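Local atomic coordinates of amidase, hydantoinase/carbamoylase family (PDB entry 6C0D), a protein that probably hydrolyses N-carbamoyl-L-amino acids to free amino acids, as a homodimeric, metal-dependent amidase of the peptidase M20 family. Residues A[71-77]-A[126-132]; A[218-222]-A[302-306]; A[242-248]-A[284-290]. Where two conformers were deposited one is given. Numbering follows the deposited sequence.

Contact 1: A[71-77]-A[126-132]; sequences GTVFGRS and VDVASWI
Strands 73-76 and 126-130 run side by side with axes 4.8 Å apart and directions 175° from parallel, an ordinary antiparallel pairing in the register V73-S130, F74-A129, G75-V128. V73-S130 and G75-V128 are hydrogen-bonded pairs: V73 N to S130 O 3.0 Å, S130 N to V73 O 2.8 Å, G75 N to V128 O 2.8 Å and V128 N to G75 O 2.9 Å. F74-A129 is the non-hydrogen-bonded pair between them, its CA atoms 4.6 Å apart.

Side-chain hydrogen bonds extend the pairing at both ends. I132 N donates to T72 OG1 (3.1 Å; T72 chi1 m), and S77 N donates to D127 OD1 (2.8 Å; D127 chi1 m), while D127 OD2 forms a salt bridge with R188. One water lies 2.9 Å from S77 OG and accepts from V126 N at 3.0 Å; S77 OG is also hydrogen-bonded to K79 N.

Apolar contacts gather on the face of F74 and A129. The F74 ring (chi1 t) touches A129 CB with CD1 (3.7 Å) and W131 CH2 with CE1 (3.9 Å). W131 NE1 is hydrogen-bonded to Y192. The other face carries V73, V128 and S130. At G71 (phi 99°) a CB would crowd I132 CD1 and, at these backbone angles, the preceding carbonyl O.

Both strands are internal to the zinc-bearing domain's sheet: 73-76 also pairs with 64-67, and 125-130 runs parallel to 83-88. S130, hydrogen-bonded through OG to S90, has its side chain about 5 Å from that of zinc ligand H89. Helices 45-60 and 102-117 cover the face of V73, V128 and S130.

Contact 2: A[218-222]-A[302-306]; sequences GIREF and LHAME
Segment 218-222 is extended strand and 302-306 one helical turn, closed by E306 N to L302 O at 3.2 Å. Their axes pass 9.7 Å apart and run nearly parallel, at 12°, with G218 CA 7.3 Å from L302 CA and R220 CA 7.9 Å from E306 CA. The helix thus lies along the strand, packed on the face of R220 and F222. R220 (chi1 m, chi2 m) reaches across: its NE forms a salt bridge with E306 OE1 (2.9 Å), NH1 folds back to I219 O (3.0 Å), and a water links NH2 (3.0 Å) to E306 OE2 (2.7 Å). NH2 also pairs with E334, which accepts from H303 as well. F222 CZ meets E306 OE1 edge-on at 3.5 Å. L302 (chi1 t) presses CD2 against G218 CA at 3.8 Å, where a CB would clash. Such helix-on-sheet packing builds the smaller domain of M20 enzymes. Strand 210-227 lies between strands 283-296 and 323-328, and F294 of the former touches R220, F222 and L302.

Contact 3: A[242-248]-A[284-290]; sequences RDAGAAL and VPGKAVL
R242 leads into helix 244-262 as loop, its side chain ending away from segment 284-290. D243 is the helix N-cap: with chi1 t, its OD1 accepts from A246 N (2.9 Å) and weakly from G245 N (2.9 Å). Its CB meets V284 CG1 at 3.6 Å and its OD1 lies 3.5 Å from P285 CD. A244 donates from N to P285 O (2.9 Å), tying the helix start to the break in strand 283-296; its CB lies 3.5 Å from K287 C and 3.9 Å from A288 CB. One turn after A244, L248 (chi1 t, chi2 t) packs CD1 on A288 CB (3.8 Å) and CG on L290 CD2 (3.9 Å). Helix and strand axes approach to 7.0 Å at 29°, consistent with the small residues A244, G245 and A288 at the interface. G286 and K287 form a classic beta bulge opposite D277. V284 packs on T270 and P285 on V271 of the second subunit, while strand 283-296 runs between 268-277 and 210-227.

From the N terminus, contact 1 closes first: the loop from 71-77 to 126-132 carries strand 83-88 and helix 102-117 within the zinc-bearing domain. The chain then passes through 189-198 into long strand 210-227, where contact 2 opens. Contact 3 nests inside that loop, joining the start of helix 244-262 to strand 283-296; helix 299-317 follows and closes contact 2. These two contacts, their centres about 24 Å apart, mount both helices on the smaller domain's sheet, and both touch the second subunit. Contact 1 lies on the opposite side of the chain's centre from both, about 33 Å from contact 2 and about 51 Å from contact 3, centre to centre.

Contact 1: A[71-77]-A[126-132]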
# COMPACT_ATOMS: atom_id res chain seq x y z
N GLY A 71 -4.06 -16.33 35.33
CA GLY A 71 -3.08 -17.13 34.64
C GLY A 71 -1.64 -16.75 34.92
O GLY A 71 -0.73 -17.34 34.32
N THR A 72 -1.39 -15.78 35.79
CA THR A 72 -0.03 -15.48 36.19
C THR A 72 0.51 -16.64 37.04
O THR A 72 -0.22 -17.22 37.84
CB THR A 72 0.02 -14.17 36.98
OG1 THR A 72 -0.16 -13.07 36.08
CG2 THR A 72 1.33 -14.01 37.76
N VAL A 73 1.77 -17.00 36.82
CA VAL A 73 2.44 -17.94 37.72
C VAL A 73 3.23 -17.10 38.70
O VAL A 73 4.09 -16.30 38.28
CB VAL A 73 3.35 -18.94 36.98
CG1 VAL A 73 3.70 -20.10 37.92
CG2 VAL A 73 2.66 -19.46 35.73
N PHE A 74 2.95 -17.25 39.99
CA PHE A 74 3.64 -16.46 41.00
C PHE A 74 4.15 -17.39 42.09
O PHE A 74 3.38 -18.15 42.69
CB PHE A 74 2.72 -15.39 41.59
CG PHE A 74 3.47 -14.29 42.29
CD1 PHE A 74 3.97 -13.21 41.57
CD2 PHE A 74 3.73 -14.36 43.65
CE1 PHE A 74 4.70 -12.20 42.21
CE2 PHE A 74 4.45 -13.35 44.30
CZ PHE A 74 4.94 -12.28 43.57
N GLY A 75 5.45 -17.32 42.35
CA GLY A 75 6.08 -18.06 43.42
C GLY A 75 6.52 -17.09 44.49
O GLY A 75 7.48 -16.33 44.30
N ARG A 76 5.80 -17.08 45.61
CA ARG A 76 6.05 -16.14 46.69
C ARG A 76 7.04 -16.75 47.67
O ARG A 76 6.89 -17.91 48.07
CB ARG A 76 4.75 -15.79 47.41
CG ARG A 76 4.80 -14.64 48.43
CD ARG A 76 3.39 -14.47 49.01
NE ARG A 76 3.24 -13.32 49.91
CZ ARG A 76 3.36 -13.39 51.24
NH1 ARG A 76 3.67 -14.55 51.81
NH2 ARG A 76 3.17 -12.31 52.00
N SER A 77 8.07 -15.99 48.04
CA SER A 77 8.98 -16.44 49.08
C SER A 77 8.23 -16.75 50.38
O SER A 77 7.20 -16.14 50.71
CB SER A 77 10.04 -15.37 49.33
OG SER A 77 10.98 -15.77 50.31
N VAL A 126 12.85 -13.51 47.92
CA VAL A 126 12.80 -13.30 46.47
C VAL A 126 11.54 -13.98 45.95
O VAL A 126 11.36 -15.19 46.17
CB VAL A 126 14.04 -13.87 45.77
CG1 VAL A 126 13.94 -13.65 44.24
CG2 VAL A 126 15.32 -13.24 46.35
N ASP A 127 10.66 -13.22 45.29
CA ASP A 127 9.47 -13.73 44.61
C ASP A 127 9.77 -13.87 43.12
O ASP A 127 10.60 -13.13 42.58
CB ASP A 127 8.25 -12.80 44.77
CG ASP A 127 7.81 -12.58 46.22
OD1 ASP A 127 8.16 -13.36 47.14
OD2 ASP A 127 7.04 -11.61 46.43
N VAL A 128 9.10 -14.81 42.45
CA VAL A 128 9.32 -15.04 41.02
C VAL A 128 7.99 -14.99 40.28
O VAL A 128 7.02 -15.61 40.72
CB VAL A 128 10.02 -16.40 40.77
CG1 VAL A 128 10.29 -16.61 39.30
CG2 VAL A 128 11.32 -16.47 41.58
N ALA A 129 7.96 -14.32 39.12
CA ALA A 129 6.69 -14.13 38.42
C ALA A 129 6.79 -14.40 36.93
O ALA A 129 7.78 -14.04 36.28
CB ALA A 129 6.15 -12.71 38.60
N SER A 130 5.73 -15.01 36.38
CA SER A 130 5.44 -14.98 34.94
C SER A 130 4.09 -14.30 34.77
O SER A 130 3.04 -14.93 34.99
CB SER A 130 5.43 -16.38 34.33
OG SER A 130 5.00 -16.32 32.97
N TRP A 131 4.10 -13.02 34.39
CA TRP A 131 2.86 -12.28 34.22
C TRP A 131 2.12 -12.75 32.98
O TRP A 131 2.71 -12.83 31.90
CB TRP A 131 3.14 -10.78 34.09
CG TRP A 131 4.11 -10.24 35.08
CD1 TRP A 131 5.37 -9.74 34.82
CD2 TRP A 131 3.93 -10.16 36.50
NE1 TRP A 131 5.96 -9.34 36.00
CE2 TRP A 131 5.11 -9.59 37.04
CE3 TRP A 131 2.88 -10.51 37.37
CZ2 TRP A 131 5.27 -9.36 38.41
CZ3 TRP A 131 3.05 -10.29 38.73
CH2 TRP A 131 4.23 -9.72 39.24
N ILE A 132 0.82 -13.03 33.11
CA ILE A 132 0.05 -13.54 31.98
C ILE A 132 -0.09 -12.47 30.90
O ILE A 132 -0.23 -11.28 31.19
CB ILE A 132 -1.34 -14.04 32.45
CG1 ILE A 132 -2.11 -14.74 31.32
CG2 ILE A 132 -2.19 -12.88 32.99
CD1 ILE A 132 -1.47 -16.03 30.84
O HOH W 1 12.77 -16.46 48.11

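Contact 2: A[218-222]-A[302-306]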
# COMPACT_ATOMS: atom_id res chain seq x y z
N GLY A 218 8.59 6.24 25.60
CA GLY A 218 7.21 6.51 25.27
C GLY A 218 6.96 6.33 23.78
O GLY A 218 7.91 6.24 22.98
N ILE A 219 5.69 6.24 23.40
CA ILE A 219 5.28 5.91 22.02
C ILE A 219 4.15 6.83 21.57
O ILE A 219 3.25 7.16 22.35
CB ILE A 219 4.84 4.44 21.90
CG1 ILE A 219 5.95 3.50 22.43
CG2 ILE A 219 4.54 4.08 20.43
CD1 ILE A 219 5.52 2.04 22.60
N ARG A 220 4.20 7.24 20.29
CA ARG A 220 3.07 7.88 19.63
C ARG A 220 2.81 7.19 18.30
O ARG A 220 3.76 6.77 17.63
CB ARG A 220 3.32 9.37 19.37
CG ARG A 220 3.34 10.22 20.63
CD ARG A 220 1.96 10.25 21.31
NE ARG A 220 1.96 11.19 22.43
CZ ARG A 220 2.45 10.94 23.64
NH1 ARG A 220 2.96 9.74 23.94
NH2 ARG A 220 2.41 11.88 24.56
N GLU A 221 1.54 7.06 17.95
CA GLU A 221 1.14 6.52 16.65
C GLU A 221 0.09 7.43 16.04
O GLU A 221 -0.78 7.94 16.75
CB GLU A 221 0.60 5.09 16.79
CG GLU A 221 1.73 4.11 17.12
CD GLU A 221 1.24 2.70 17.37
OE1 GLU A 221 0.07 2.52 17.76
OE2 GLU A 221 2.04 1.77 17.18
N PHE A 222 0.18 7.63 14.72
CA PHE A 222 -0.77 8.47 14.00
C PHE A 222 -1.05 7.86 12.64
O PHE A 222 -0.20 7.18 12.06
CB PHE A 222 -0.22 9.88 13.77
CG PHE A 222 -0.06 10.69 15.02
CD1 PHE A 222 -1.09 11.51 15.46
CD2 PHE A 222 1.13 10.66 15.73
CE1 PHE A 222 -0.95 12.26 16.62
CE2 PHE A 222 1.27 11.41 16.91
CZ PHE A 222 0.24 12.22 17.33
N LEU A 302 9.50 13.93 23.11
CA LEU A 302 8.35 13.21 22.55
C LEU A 302 7.20 14.17 22.30
O LEU A 302 6.54 14.10 21.25
CB LEU A 302 7.95 12.08 23.49
CG LEU A 302 6.96 11.02 23.04
CD1 LEU A 302 7.49 10.22 21.81
CD2 LEU A 302 6.69 10.08 24.23
N HIS A 303 6.94 15.08 23.25
CA HIS A 303 5.87 16.06 23.10
C HIS A 303 6.21 17.10 22.03
O HIS A 303 5.33 17.56 21.31
CB HIS A 303 5.58 16.75 24.44
CG HIS A 303 5.24 15.80 25.55
ND1 HIS A 303 5.23 16.18 26.88
CD2 HIS A 303 4.89 14.49 25.53
CE1 HIS A 303 4.90 15.14 27.63
NE2 HIS A 303 4.69 14.11 26.83
N ALA A 304 7.49 17.49 21.95
CA ALA A 304 7.88 18.45 20.91
C ALA A 304 7.75 17.84 19.53
O ALA A 304 7.42 18.55 18.57
CB ALA A 304 9.32 18.92 21.13
N MET A 305 7.99 16.53 19.40
CA MET A 305 7.81 15.86 18.11
C MET A 305 6.34 15.85 17.71
O MET A 305 5.99 16.14 16.56
CB MET A 305 8.37 14.44 18.18
CG MET A 305 9.90 14.41 18.24
SD MET A 305 10.55 12.78 18.66
CE MET A 305 10.34 11.96 17.07
N GLU A 306 5.45 15.55 18.67
CA GLU A 306 4.02 15.60 18.39
C GLU A 306 3.60 17.01 17.99
O GLU A 306 2.85 17.21 17.02
CB GLU A 306 3.25 15.13 19.62
CG GLU A 306 1.75 15.13 19.47
CD GLU A 306 1.07 14.41 20.62
OE1 GLU A 306 0.99 13.17 20.59
OE2 GLU A 306 0.65 15.09 21.58
O HOH W 2 0.38 13.99 24.02

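Contact 3: A[242-248]-A[284-290]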
# COMPACT_ATOMS: atom_id res chain seq x y z
N ARG A 242 -3.94 16.93 -8.39
CA ARG A 242 -4.02 16.96 -6.94
C ARG A 242 -3.74 15.53 -6.48
O ARG A 242 -4.62 14.83 -5.97
CB ARG A 242 -5.38 17.46 -6.47
CG ARG A 242 -5.71 18.88 -6.96
CD ARG A 242 -7.16 18.99 -7.34
NE ARG A 242 -7.56 20.37 -7.57
CZ ARG A 242 -7.98 21.17 -6.60
NH1 ARG A 242 -8.04 20.71 -5.36
NH2 ARG A 242 -8.35 22.43 -6.87
N ASP A 243 -2.51 15.08 -6.71
CA ASP A 243 -2.10 13.70 -6.49
C ASP A 243 -1.87 13.47 -5.00
O ASP A 243 -0.91 13.99 -4.42
CB ASP A 243 -0.85 13.42 -7.33
CG ASP A 243 -0.39 11.98 -7.28
OD1 ASP A 243 -0.47 11.34 -6.19
OD2 ASP A 243 0.14 11.54 -8.33
N ALA A 244 -2.74 12.69 -4.37
CA ALA A 244 -2.63 12.49 -2.92
C ALA A 244 -1.38 11.71 -2.55
O ALA A 244 -0.84 11.89 -1.45
CB ALA A 244 -3.87 11.76 -2.40
N GLY A 245 -0.93 10.81 -3.42
CA GLY A 245 0.28 10.06 -3.12
C GLY A 245 1.54 10.91 -3.22
O GLY A 245 2.49 10.72 -2.47
N ALA A 246 1.56 11.84 -4.17
CA ALA A 246 2.69 12.75 -4.27
C ALA A 246 2.76 13.67 -3.05
O ALA A 246 3.85 13.96 -2.55
CB ALA A 246 2.60 13.59 -5.54
N ALA A 247 1.60 14.14 -2.58
CA ALA A 247 1.57 14.91 -1.34
C ALA A 247 2.12 14.09 -0.18
O ALA A 247 2.95 14.57 0.60
CB ALA A 247 0.14 15.36 -1.04
N LEU A 248 1.68 12.84 -0.07
CA LEU A 248 2.13 11.99 1.04
C LEU A 248 3.65 11.87 1.05
O LEU A 248 4.29 11.97 2.11
CB LEU A 248 1.48 10.61 0.92
CG LEU A 248 1.80 9.56 2.00
CD1 LEU A 248 0.67 8.54 2.08
CD2 LEU A 248 3.12 8.82 1.70
N VAL A 284 -4.28 8.70 -11.17
CA VAL A 284 -3.71 9.60 -10.18
C VAL A 284 -4.45 9.37 -8.86
O VAL A 284 -5.68 9.50 -8.84
CB VAL A 284 -3.84 11.07 -10.63
CG1 VAL A 284 -3.20 12.01 -9.61
CG2 VAL A 284 -3.25 11.26 -12.05
N PRO A 285 -3.77 9.01 -7.77
CA PRO A 285 -4.46 8.70 -6.51
C PRO A 285 -5.19 9.91 -5.96
O PRO A 285 -4.61 10.98 -5.79
CB PRO A 285 -3.33 8.27 -5.56
CG PRO A 285 -2.15 7.95 -6.44
CD PRO A 285 -2.31 8.78 -7.69
N GLY A 286 -6.47 9.73 -5.63
CA GLY A 286 -7.25 10.80 -5.03
C GLY A 286 -7.19 10.83 -3.51
O GLY A 286 -7.56 11.84 -2.88
N LYS A 287 -6.74 9.74 -2.91
CA LYS A 287 -6.56 9.64 -1.47
C LYS A 287 -5.32 8.81 -1.18
O LYS A 287 -4.93 7.95 -1.98
CB LYS A 287 -7.76 8.99 -0.76
CG LYS A 287 -9.06 9.79 -0.87
CD LYS A 287 -10.20 9.08 -0.14
CE LYS A 287 -11.51 9.87 -0.25
NZ LYS A 287 -12.68 9.14 0.33
N ALA A 288 -4.70 9.06 -0.02
CA ALA A 288 -3.50 8.36 0.39
C ALA A 288 -3.41 8.44 1.91
O ALA A 288 -3.82 9.44 2.51
CB ALA A 288 -2.25 8.95 -0.25
N VAL A 289 -2.86 7.40 2.53
CA VAL A 289 -2.72 7.38 3.99
C VAL A 289 -1.39 6.73 4.35
O VAL A 289 -0.96 5.76 3.71
CB VAL A 289 -3.91 6.65 4.66
CG1 VAL A 289 -4.00 5.22 4.17
CG2 VAL A 289 -3.78 6.68 6.20
N LEU A 290 -0.72 7.29 5.36
CA LEU A 290 0.46 6.64 5.91
C LEU A 290 0.22 6.39 7.39
O LEU A 290 -0.58 7.08 8.03
CB LEU A 290 1.74 7.48 5.71
CG LEU A 290 1.94 8.83 6.42
CD1 LEU A 290 2.31 8.69 7.93
CD2 LEU A 290 3.02 9.61 5.71